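Local structure of cobalamin biosynthesis precorrin-6Y methylase (cbiE) (2BB3) at residues H162-A167 and I210-R215; R179-L184 and G197-I202; L184-M189 and L204-T209. The protein probably methylates a precorrin intermediate on the route to adenosylcobalamin, using S-adenosyl-L-methionine as methyl donor, and is seen here with S-adenosyl-L-homocysteine bound. One frame throughout, in Å; residues are numbered along the deposited sequence.

Contact 1 of 3, residues H162-A167 and I210-R215; sequences HLLILA and IIFVER. With SAH (S-adenosyl-L-homocysteine), chain C.
His162 and Arg215 extend by one side-chain bond a ladder that the backbones of two antiparallel strands begin. In the ladder, Leu163 N gives to Val213 O at 2.7 Å and Val213 N returns to Leu163 O; Ile165 and Ile211 repeat the exchange, with Ile211 N 2.9 Å from Ile165 O. Beyond the last rung the ring of His162 stands in for a peptide: ND1 accepts from Arg215 N at 2.7 Å, the donor only 6° out of the ring plane. With CG opposite the carbonyl carbon (chi1 -56°), the ring also offers a face to the edge of Phe212, an edge-to-face pair with centroids 5.2 Å apart. Trimming the ring to an alanine would probably leave Arg215 N without this acceptor and take the imidazole face away from Phe212 CZ, only CB still touching CE1. Leu164 CD1 lies at the Phe212 ring edge, 3.6 Å from Phe212 CD1. The opposite edge of strand 162-167 is bonded to strand 140-144, so its alternate peptides are also served. At the far end Ala167 O lies within bonding distance of both ribose hydroxyls of S-adenosyl-L-homocysteine, 2.7 Å from O2'. Since ND1 acts as acceptor, a neutral His162 would probably carry its proton on NE2.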
loop_
_atom_site.group_PDB
_atom_site.type_symbol
_atom_site.label_atom_id
_atom_site.label_comp_id
_atom_site.label_asym_id
_atom_site.label_seq_id
_atom_site.Cartn_x
_atom_site.Cartn_y
_atom_site.Cartn_z
ATOM N N HIS A 162 -14.361 4.508 -5.637
ATOM C CA HIS A 162 -15.016 3.680 -4.644
ATOM C C HIS A 162 -14.377 4.235 -3.376
ATOM O O HIS A 162 -13.333 4.875 -3.439
ATOM C CB HIS A 162 -14.570 2.212 -4.720
ATOM C CG HIS A 162 -14.760 1.577 -6.054
ATOM N ND1 HIS A 162 -15.970 1.552 -6.702
ATOM C CD2 HIS A 162 -13.903 0.849 -6.822
ATOM C CE1 HIS A 162 -15.864 0.832 -7.808
ATOM N NE2 HIS A 162 -14.617 0.396 -7.895
ATOM N N LEU A 163 -14.987 3.989 -2.233
ATOM C CA LEU A 163 -14.389 4.423 -0.986
ATOM C C LEU A 163 -13.923 3.183 -0.237
ATOM O O LEU A 163 -14.582 2.147 -0.252
ATOM C CB LEU A 163 -15.395 5.187 -0.117
ATOM C CG LEU A 163 -15.827 6.576 -0.598
ATOM C CD1 LEU A 163 -16.696 7.223 0.483
ATOM C CD2 LEU A 163 -14.603 7.448 -0.880
ATOM N N LEU A 164 -12.759 3.297 0.388
ATOM C CA LEU A 164 -12.219 2.227 1.212
ATOM C C LEU A 164 -12.028 2.984 2.531
ATOM O O LEU A 164 -11.088 3.760 2.689
ATOM C CB LEU A 164 -10.885 1.716 0.655
ATOM C CG LEU A 164 -10.583 0.257 1.028
ATOM C CD1 LEU A 164 -11.651 -0.652 0.431
ATOM C CD2 LEU A 164 -9.211 -0.155 0.527
ATOM N N ILE A 165 -12.943 2.769 3.469
ATOM C CA ILE A 165 -12.910 3.475 4.741
ATOM C C ILE A 165 -12.303 2.655 5.868
ATOM O O ILE A 165 -12.720 1.537 6.114
ATOM C CB ILE A 165 -14.349 3.875 5.165
ATOM C CG1 ILE A 165 -15.030 4.652 4.038
ATOM C CG2 ILE A 165 -14.316 4.706 6.443
ATOM C CD1 ILE A 165 -16.562 4.737 4.196
ATOM N N LEU A 166 -11.302 3.205 6.537
ATOM C CA LEU A 166 -10.723 2.502 7.672
ATOM C C LEU A 166 -11.613 2.909 8.836
ATOM O O LEU A 166 -11.565 4.054 9.285
ATOM C CB LEU A 166 -9.270 2.925 7.906
ATOM C CG LEU A 166 -8.323 2.667 6.725
ATOM C CD1 LEU A 166 -6.940 2.414 7.233
ATOM C CD2 LEU A 166 -8.768 1.462 5.946
ATOM N N ALA A 167 -12.440 1.986 9.315
ATOM C CA ALA A 167 -13.347 2.327 10.391
ATOM C C ALA A 167 -13.197 1.478 11.638
ATOM O O ALA A 167 -12.495 0.470 11.657
ATOM C CB ALA A 167 -14.795 2.227 9.882
ATOM N N ILE A 210 -12.870 -2.553 7.615
ATOM C CA ILE A 210 -12.642 -1.743 6.440
ATOM C C ILE A 210 -13.976 -1.777 5.731
ATOM O O ILE A 210 -14.585 -2.837 5.600
ATOM C CB ILE A 210 -11.463 -2.264 5.590
ATOM C CG1 ILE A 210 -10.138 -1.854 6.270
ATOM C CG2 ILE A 210 -11.530 -1.661 4.183
ATOM C CD1 ILE A 210 -8.902 -2.380 5.607
ATOM N N ILE A 211 -14.459 -0.603 5.334
ATOM C CA ILE A 211 -15.770 -0.494 4.685
ATOM C C ILE A 211 -15.611 -0.165 3.210
ATOM O O ILE A 211 -15.172 0.919 2.883
ATOM C CB ILE A 211 -16.607 0.625 5.340
ATOM C CG1 ILE A 211 -16.875 0.287 6.814
ATOM C CG2 ILE A 211 -17.905 0.833 4.560
ATOM C CD1 ILE A 211 -17.735 1.348 7.556
ATOM N N PHE A 212 -15.964 -1.096 2.332
ATOM C CA PHE A 212 -15.848 -0.857 0.898
ATOM C C PHE A 212 -17.172 -0.349 0.332
ATOM O O PHE A 212 -18.196 -1.010 0.462
ATOM C CB PHE A 212 -15.438 -2.144 0.160
ATOM C CG PHE A 212 -15.324 -1.976 -1.326
ATOM C CD1 PHE A 212 -14.376 -1.110 -1.870
ATOM C CD2 PHE A 212 -16.172 -2.671 -2.186
ATOM C CE1 PHE A 212 -14.275 -0.937 -3.246
ATOM C CE2 PHE A 212 -16.079 -2.504 -3.576
ATOM C CZ PHE A 212 -15.129 -1.638 -4.105
ATOM N N VAL A 213 -17.142 0.832 -0.288
ATOM C CA VAL A 213 -18.328 1.435 -0.896
ATOM C C VAL A 213 -18.051 1.663 -2.393
ATOM O O VAL A 213 -17.277 2.560 -2.755
ATOM C CB VAL A 213 -18.658 2.806 -0.245
ATOM C CG1 VAL A 213 -20.066 3.229 -0.623
ATOM C CG2 VAL A 213 -18.489 2.738 1.280
ATOM N N GLU A 214 -18.678 0.867 -3.260
ATOM C CA GLU A 214 -18.482 1.015 -4.707
ATOM C C GLU A 214 -18.960 2.371 -5.177
ATOM O O GLU A 214 -19.959 2.884 -4.683
ATOM C CB GLU A 214 -19.228 -0.068 -5.512
ATOM C CG GLU A 214 -18.872 -1.505 -5.168
ATOM C CD GLU A 214 -19.125 -2.473 -6.330
ATOM O OE1 GLU A 214 -19.225 -3.703 -6.090
ATOM O OE2 GLU A 214 -19.212 -1.995 -7.488
ATOM N N ARG A 215 -18.259 2.945 -6.143
ATOM C CA ARG A 215 -18.645 4.251 -6.644
ATOM C C ARG A 215 -20.024 4.204 -7.285
ATOM O O ARG A 215 -20.368 3.263 -7.985
ATOM C CB ARG A 215 -17.601 4.795 -7.644
ATOM C CG ARG A 215 -17.341 3.951 -8.877
ATOM C CD ARG A 215 -16.424 4.678 -9.888
ATOM N NE ARG A 215 -16.991 5.942 -10.359
ATOM C CZ ARG A 215 -16.415 6.755 -11.245
ATOM N NH1 ARG A 215 -17.022 7.883 -11.603
ATOM N NH2 ARG A 215 -15.239 6.450 -11.775
HETATM N N SAH C . -1.392 1.365 9.858
HETATM C CA SAH C . -2.476 0.482 9.694
HETATM C CB SAH C . -3.809 1.165 9.994
HETATM C CG SAH C . -4.132 1.824 11.327
HETATM S SD SAH C . -5.554 2.874 11.452
HETATM C C SAH C . -2.365 -0.129 8.344
HETATM O O SAH C . -3.105 -1.024 8.246
HETATM O OXT SAH C . -1.628 0.306 7.502
HETATM C "C5'" SAH C . -6.439 1.499 12.130
HETATM C "C4'" SAH C . -7.577 0.985 11.268
HETATM O "O4'" SAH C . -7.180 0.148 10.253
HETATM C "C3'" SAH C . -8.715 0.320 11.980
HETATM O "O3'" SAH C . -9.608 1.183 12.546
HETATM C "C2'" SAH C . -9.301 -0.467 10.864
HETATM O "O2'" SAH C . -10.243 0.234 10.173
HETATM C "C1'" SAH C . -8.154 -0.746 9.962
HETATM N N9 SAH C . -7.610 -2.058 10.218
HETATM C C8 SAH C . -6.463 -2.294 10.777
HETATM N N7 SAH C . -6.209 -3.554 10.826
HETATM C C5 SAH C . -7.196 -4.162 10.290
HETATM C C6 SAH C . -7.434 -5.479 10.076
HETATM N N6 SAH C . -6.634 -6.413 10.441
HETATM N N1 SAH C . -8.554 -5.817 9.471
HETATM C C2 SAH C . -9.426 -4.878 9.092
HETATM N N3 SAH C . -9.167 -3.608 9.302
HETATM C C4 SAH C . -8.081 -3.242 9.901
#

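Contact 2 of 3, residues R179-L184 and G197-I202; sequences RRVVLL and GNADSI
Between Arg179-Val181 and Gly197-Ala199 the flat groups that meet are peptides. At its oxygen end the Arg179 carbonyl receives Ala199 N at 3.0 Å, the donor tilted 19° from the carbonyl plane, and the CA-H of Asn198 approaches the same oxygen. The Gly197 carbonyl takes Val181 N at 2.7 Å, nearly along the C=O axis, while the CA-H of Arg180 comes to it as well. Gly197 N reaches Val181 O at 3.2 Å, a longer and less straight link. Val181 with Gly197 is thus the hydrogen-bonded pair and Arg180 with Asn198 the non-hydrogen-bonded one, at the open end of the 180-185/193-198 beta hairpin.

Beyond the strand, Ser201 N bonds back to Asn198 O as the chain turns, and Ile202 comes back against Val181 and Leu183. Its CG1 stands opposite the backbone nitrogen (chi1 -163°), and Ile202 CD1 meets Leu183 CD1 tip to tip at 3.6 Å; Ile202 CG2 lies 4.2 Å from Val181 CG2. The Arg179 guanidinium works elsewhere, in a salt bridge with Glu216 and a hydrogen bond to Leu176 O. So three backbone hydrogen bonds hold the open end of the hairpin, on an edge strand of the sheet within this chain, and Val181 and Leu183, packed against Ala199 and Ile202, hold the residues that follow.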
loop_
_atom_site.group_PDB
_atom_site.type_symbol
_atom_site.label_atom_id
_atom_site.label_comp_id
_atom_site.label_asym_id
_atom_site.label_seq_id
_atom_site.Cartn_x
_atom_site.Cartn_y
_atom_site.Cartn_z
ATOM N N ARG A 179 -26.733 2.790 0.813
ATOM C CA ARG A 179 -25.680 2.261 -0.043
ATOM C C ARG A 179 -25.203 0.872 0.323
ATOM O O ARG A 179 -25.074 0.530 1.493
ATOM C CB ARG A 179 -24.490 3.216 -0.021
ATOM C CG ARG A 179 -24.823 4.624 -0.467
ATOM C CD ARG A 179 -23.551 5.424 -0.564
ATOM N NE ARG A 179 -23.726 6.717 -1.216
ATOM C CZ ARG A 179 -24.241 7.795 -0.632
ATOM N NH1 ARG A 179 -24.346 8.929 -1.316
ATOM N NH2 ARG A 179 -24.655 7.745 0.632
ATOM N N ARG A 180 -24.947 0.062 -0.688
ATOM C CA ARG A 180 -24.443 -1.269 -0.448
ATOM C C ARG A 180 -23.014 -1.113 0.068
ATOM O O ARG A 180 -22.236 -0.341 -0.473
ATOM C CB ARG A 180 -24.444 -2.086 -1.745
ATOM C CG ARG A 180 -23.760 -3.447 -1.597
ATOM C CD ARG A 180 -23.904 -4.339 -2.830
ATOM N NE ARG A 180 -25.246 -4.916 -2.940
ATOM C CZ ARG A 180 -25.587 -5.868 -3.803
ATOM N NH1 ARG A 180 -24.686 -6.363 -4.646
ATOM N NH2 ARG A 180 -26.832 -6.331 -3.816
ATOM N N VAL A 181 -22.678 -1.824 1.130
ATOM C CA VAL A 181 -21.335 -1.748 1.651
ATOM C C VAL A 181 -20.816 -3.153 1.890
ATOM O O VAL A 181 -21.600 -4.090 2.058
ATOM C CB VAL A 181 -21.271 -0.941 2.986
ATOM C CG1 VAL A 181 -21.774 0.482 2.759
ATOM C CG2 VAL A 181 -22.081 -1.627 4.067
ATOM N N VAL A 182 -19.493 -3.299 1.846
ATOM C CA VAL A 182 -18.852 -4.573 2.109
ATOM C C VAL A 182 -17.967 -4.281 3.321
ATOM O O VAL A 182 -17.187 -3.331 3.316
ATOM C CB VAL A 182 -17.980 -5.057 0.918
ATOM C CG1 VAL A 182 -17.268 -6.353 1.280
ATOM C CG2 VAL A 182 -18.844 -5.270 -0.323
ATOM N N LEU A 183 -18.112 -5.098 4.363
ATOM C CA LEU A 183 -17.359 -4.947 5.598
ATOM C C LEU A 183 -16.283 -6.020 5.652
ATOM O O LEU A 183 -16.598 -7.210 5.606
ATOM C CB LEU A 183 -18.290 -5.113 6.811
ATOM C CG LEU A 183 -19.523 -4.205 6.892
ATOM C CD1 LEU A 183 -20.343 -4.483 8.156
ATOM C CD2 LEU A 183 -19.088 -2.766 6.879
ATOM N N LEU A 184 -15.019 -5.604 5.734
ATOM C CA LEU A 184 -13.931 -6.568 5.846
ATOM C C LEU A 184 -13.425 -6.404 7.280
ATOM O O LEU A 184 -12.786 -5.421 7.627
ATOM C CB LEU A 184 -12.850 -6.314 4.782
ATOM C CG LEU A 184 -13.481 -6.385 3.383
ATOM C CD1 LEU A 184 -13.735 -4.974 2.879
ATOM C CD2 LEU A 184 -12.602 -7.151 2.409
ATOM N N GLY A 197 -24.091 -5.939 2.721
ATOM C CA GLY A 197 -25.382 -5.413 3.114
ATOM C C GLY A 197 -25.511 -3.936 2.857
ATOM O O GLY A 197 -24.666 -3.330 2.200
ATOM N N ASN A 198 -26.583 -3.355 3.380
ATOM C CA ASN A 198 -26.847 -1.936 3.205
ATOM C C ASN A 198 -26.543 -1.162 4.479
ATOM O O ASN A 198 -26.900 -1.582 5.578
ATOM C CB ASN A 198 -28.298 -1.735 2.760
ATOM C CG ASN A 198 -28.507 -2.087 1.296
ATOM O OD1 ASN A 198 -29.144 -1.342 0.554
ATOM N ND2 ASN A 198 -27.970 -3.222 0.873
ATOM N N ALA A 199 -25.871 -0.030 4.325
ATOM C CA ALA A 199 -25.479 0.779 5.467
ATOM C C ALA A 199 -26.589 0.971 6.496
ATOM O O ALA A 199 -26.320 1.030 7.698
ATOM C CB ALA A 199 -24.968 2.131 4.990
ATOM N N ASP A 200 -27.831 1.056 6.030
ATOM C CA ASP A 200 -28.967 1.262 6.929
ATOM C C ASP A 200 -29.438 0.022 7.685
ATOM O O ASP A 200 -30.110 0.141 8.711
ATOM C CB ASP A 200 -30.155 1.848 6.158
ATOM C CG ASP A 200 -30.517 1.028 4.940
ATOM O OD1 ASP A 200 -30.419 -0.214 5.004
ATOM O OD2 ASP A 200 -30.911 1.624 3.917
ATOM N N SER A 201 -29.088 -1.164 7.198
ATOM C CA SER A 201 -29.537 -2.382 7.858
ATOM C C SER A 201 -28.449 -3.382 8.256
ATOM O O SER A 201 -28.733 -4.564 8.457
ATOM C CB SER A 201 -30.580 -3.083 6.992
ATOM O OG SER A 201 -30.023 -3.502 5.761
ATOM N N ILE A 202 -27.207 -2.925 8.366
ATOM C CA ILE A 202 -26.122 -3.808 8.784
ATOM C C ILE A 202 -25.476 -3.154 10.000
ATOM O O ILE A 202 -25.375 -1.938 10.060
ATOM C CB ILE A 202 -25.081 -4.012 7.646
ATOM C CG1 ILE A 202 -24.207 -5.231 7.952
ATOM C CG2 ILE A 202 -24.226 -2.766 7.473
ATOM C CD1 ILE A 202 -23.411 -5.733 6.760
#

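Contact 3 of 3, residues L184-M189 and L204-T209; sequences LENLCM and LESDYT. With SAH (S-adenosyl-L-homocysteine), chain C.
Asn186 and Tyr208 are joined first through the backbone: Asn186 N gives to Tyr208 O at 2.9 Å, nearly straight. One residue along, Glu185 and Thr209 form an antiparallel non-hydrogen-bonded pair.

Side-chain hydrogen bonds gather at Ser206. Its OG, placed opposite the backbone nitrogen (chi1 179°), accepts from Tyr208 N at 3.1 Å in an ST turn and donates to Asn186 OD1, a bond modelled so short that its exact length is doubtful. Thr209 OG1 gives to Ser206 O at 2.6 Å from above the carbonyl plane.

The aromatic contact is of the Met-aromatic kind. Selenomethionine Met189 sets SE 4.6 Å from the centroid of the Tyr208 ring; its CE is modelled over one face, but the place of that atom is doubtful. Near the plane of the ring, Asn186 OD1 comes to one edge and C8 of S-adenosyl-L-homocysteine to another.

Charges meet through intermediaries: Glu185 is salt-bridged to Arg193 and Arg195, and Glu205 to Arg193, which probably eases the nearness of two carboxylates whose OE2 atoms are 4.7 Å apart.

Toward the ligand, the backbone reads the adenine, Leu187 N giving to N1 at 2.9 Å, while Asp207 O and Thr209 O lie near the ribose hydroxyls.

The type II turn Asn186-Met189 leaves strand 180-185 just where the 204-209 loop enters strand 209-213. Leu187 packs on Val128 and Ala129 of helix 125-133, and Cys188 is tied by a disulfide to Cys32.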
loop_
_atom_site.group_PDB
_atom_site.type_symbol
_atom_site.label_atom_id
_atom_site.label_comp_id
_atom_site.label_asym_id
_atom_site.label_seq_id
_atom_site.Cartn_x
_atom_site.Cartn_y
_atom_site.Cartn_z
ATOM N N LEU A 184 -15.019 -5.604 5.734
ATOM C CA LEU A 184 -13.931 -6.568 5.846
ATOM C C LEU A 184 -13.425 -6.404 7.280
ATOM O O LEU A 184 -12.786 -5.421 7.627
ATOM C CB LEU A 184 -12.850 -6.314 4.782
ATOM C CG LEU A 184 -13.481 -6.385 3.383
ATOM C CD1 LEU A 184 -13.735 -4.974 2.879
ATOM C CD2 LEU A 184 -12.602 -7.151 2.409
ATOM N N GLU A 185 -13.768 -7.380 8.113
ATOM C CA GLU A 185 -13.450 -7.368 9.526
ATOM C C GLU A 185 -12.335 -8.286 9.953
ATOM O O GLU A 185 -12.268 -9.456 9.548
ATOM C CB GLU A 185 -14.705 -7.741 10.327
ATOM C CG GLU A 185 -15.902 -6.894 9.977
ATOM C CD GLU A 185 -17.183 -7.384 10.628
ATOM O OE1 GLU A 185 -17.548 -8.564 10.418
ATOM O OE2 GLU A 185 -17.826 -6.591 11.349
ATOM N N ASN A 186 -11.458 -7.742 10.786
ATOM C CA ASN A 186 -10.359 -8.511 11.348
ATOM C C ASN A 186 -9.576 -9.302 10.304
ATOM O O ASN A 186 -9.318 -10.491 10.487
ATOM C CB ASN A 186 -10.937 -9.454 12.407
ATOM C CG ASN A 186 -12.013 -8.782 13.248
ATOM O OD1 ASN A 186 -11.837 -7.653 13.717
ATOM N ND2 ASN A 186 -13.132 -9.472 13.444
ATOM N N LEU A 187 -9.195 -8.647 9.211
ATOM C CA LEU A 187 -8.441 -9.318 8.168
ATOM C C LEU A 187 -7.213 -9.993 8.768
ATOM O O LEU A 187 -6.462 -9.389 9.541
ATOM C CB LEU A 187 -8.028 -8.318 7.085
ATOM C CG LEU A 187 -9.228 -7.761 6.320
ATOM C CD1 LEU A 187 -8.789 -6.709 5.303
ATOM C CD2 LEU A 187 -9.956 -8.906 5.602
ATOM N N CYS A 188 -7.045 -11.269 8.430
ATOM C CA CYS A 188 -5.912 -12.044 8.914
ATOM C C CYS A 188 -5.874 -12.286 10.413
ATOM O O CYS A 188 -4.826 -12.598 10.954
ATOM C CB CYS A 188 -4.622 -11.364 8.492
ATOM S SG CYS A 188 -4.102 -11.800 6.822
HETATM N N MSE A 189 -7.005 -12.132 11.084
HETATM C CA MSE A 189 -7.064 -12.379 12.519
HETATM C C MSE A 189 -8.038 -13.534 12.755
HETATM O O MSE A 189 -8.815 -13.896 11.860
HETATM C CB MSE A 189 -7.536 -11.132 13.263
HETATM C CG MSE A 189 -6.647 -9.907 13.063
HETATM SE SE MSE A 189 -7.430 -8.291 13.804
HETATM C CE MSE A 189 -6.196 -7.038 13.109
ATOM N N LEU A 204 -22.193 -2.686 12.697
ATOM C CA LEU A 204 -20.758 -2.829 12.831
ATOM C C LEU A 204 -20.522 -3.487 14.172
ATOM O O LEU A 204 -21.340 -3.349 15.075
ATOM C CB LEU A 204 -20.068 -1.467 12.803
ATOM C CG LEU A 204 -20.240 -0.693 11.498
ATOM C CD1 LEU A 204 -19.375 0.558 11.545
ATOM C CD2 LEU A 204 -19.877 -1.583 10.321
ATOM N N GLU A 205 -19.418 -4.210 14.305
ATOM C CA GLU A 205 -19.122 -4.855 15.570
ATOM C C GLU A 205 -17.639 -4.939 15.876
ATOM O O GLU A 205 -17.261 -5.231 17.003
ATOM C CB GLU A 205 -19.761 -6.256 15.633
ATOM C CG GLU A 205 -19.552 -7.134 14.419
ATOM C CD GLU A 205 -20.437 -8.395 14.442
ATOM O OE1 GLU A 205 -21.687 -8.259 14.537
ATOM O OE2 GLU A 205 -19.887 -9.522 14.368
ATOM N N SER A 206 -16.793 -4.672 14.892
ATOM C CA SER A 206 -15.356 -4.745 15.128
ATOM C C SER A 206 -14.656 -3.409 14.930
ATOM O O SER A 206 -15.027 -2.621 14.046
ATOM C CB SER A 206 -14.723 -5.758 14.186
ATOM O OG SER A 206 -13.332 -5.813 14.400
ATOM N N ASP A 207 -13.643 -3.142 15.749
ATOM C CA ASP A 207 -12.888 -1.904 15.593
ATOM C C ASP A 207 -11.867 -2.007 14.462
ATOM O O ASP A 207 -11.202 -1.033 14.126
ATOM C CB ASP A 207 -12.199 -1.520 16.894
ATOM C CG ASP A 207 -13.180 -0.981 17.918
ATOM O OD1 ASP A 207 -14.175 -0.334 17.492
ATOM O OD2 ASP A 207 -12.960 -1.199 19.129
ATOM N N TYR A 208 -11.749 -3.197 13.885
ATOM C CA TYR A 208 -10.851 -3.411 12.757
ATOM C C TYR A 208 -11.744 -3.696 11.561
ATOM O O TYR A 208 -11.832 -4.835 11.091
ATOM C CB TYR A 208 -9.927 -4.597 13.023
ATOM C CG TYR A 208 -9.081 -4.376 14.246
ATOM C CD1 TYR A 208 -9.436 -4.939 15.471
ATOM C CD2 TYR A 208 -7.980 -3.518 14.205
ATOM C CE1 TYR A 208 -8.724 -4.641 16.634
ATOM C CE2 TYR A 208 -7.259 -3.210 15.364
ATOM C CZ TYR A 208 -7.643 -3.772 16.568
ATOM O OH TYR A 208 -6.988 -3.440 17.725
ATOM N N THR A 209 -12.414 -2.653 11.083
ATOM C CA THR A 209 -13.343 -2.802 9.969
ATOM C C THR A 209 -13.022 -1.933 8.773
ATOM O O THR A 209 -12.894 -0.712 8.887
ATOM C CB THR A 209 -14.792 -2.462 10.421
ATOM O OG1 THR A 209 -15.159 -3.331 11.500
ATOM C CG2 THR A 209 -15.781 -2.672 9.289
HETATM N N SAH C . -1.392 1.365 9.858
HETATM C CA SAH C . -2.476 0.482 9.694
HETATM C CB SAH C . -3.809 1.165 9.994
HETATM C CG SAH C . -4.132 1.824 11.327
HETATM S SD SAH C . -5.554 2.874 11.452
HETATM C C SAH C . -2.365 -0.129 8.344
HETATM O O SAH C . -3.105 -1.024 8.246
HETATM O OXT SAH C . -1.628 0.306 7.502
HETATM C "C5'" SAH C . -6.439 1.499 12.130
HETATM C "C4'" SAH C . -7.577 0.985 11.268
HETATM O "O4'" SAH C . -7.180 0.148 10.253
HETATM C "C3'" SAH C . -8.715 0.320 11.980
HETATM O "O3'" SAH C . -9.608 1.183 12.546
HETATM C "C2'" SAH C . -9.301 -0.467 10.864
HETATM O "O2'" SAH C . -10.243 0.234 10.173
HETATM C "C1'" SAH C . -8.154 -0.746 9.962
HETATM N N9 SAH C . -7.610 -2.058 10.218
HETATM C C8 SAH C . -6.463 -2.294 10.777
HETATM N N7 SAH C . -6.209 -3.554 10.826
HETATM C C5 SAH C . -7.196 -4.162 10.290
HETATM C C6 SAH C . -7.434 -5.479 10.076
HETATM N N6 SAH C . -6.634 -6.413 10.441
HETATM N N1 SAH C . -8.554 -5.817 9.471
HETATM C C2 SAH C . -9.426 -4.878 9.092
HETATM N N3 SAH C . -9.167 -3.608 9.302
HETATM C C4 SAH C . -8.081 -3.242 9.901
#

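The three contacts sample one mixed sheet and the loops at its end, illustrating how a cofactor site can be built at strand ends. Contacts 1 and 2, with centres about 10 Å apart, meet where strand 209-213 runs between 162-167 and 180-185: Phe212 N lies 2.7 Å from Val182 O. Contact 3 shares Leu184 with contact 2, their centres about 14 Å apart, and Leu183 CD1 touches Leu204 CD2 at 3.6 Å. Contacts 1 and 3, about 13 Å apart between centres, both reach S-adenosyl-L-homocysteine, and Ala167 N lies 2.8 Å from Thr209 O. Contact 2 reaches the pocket through Leu184, at its end, while the side chain of Leu183 stays about 9 Å from the ligand.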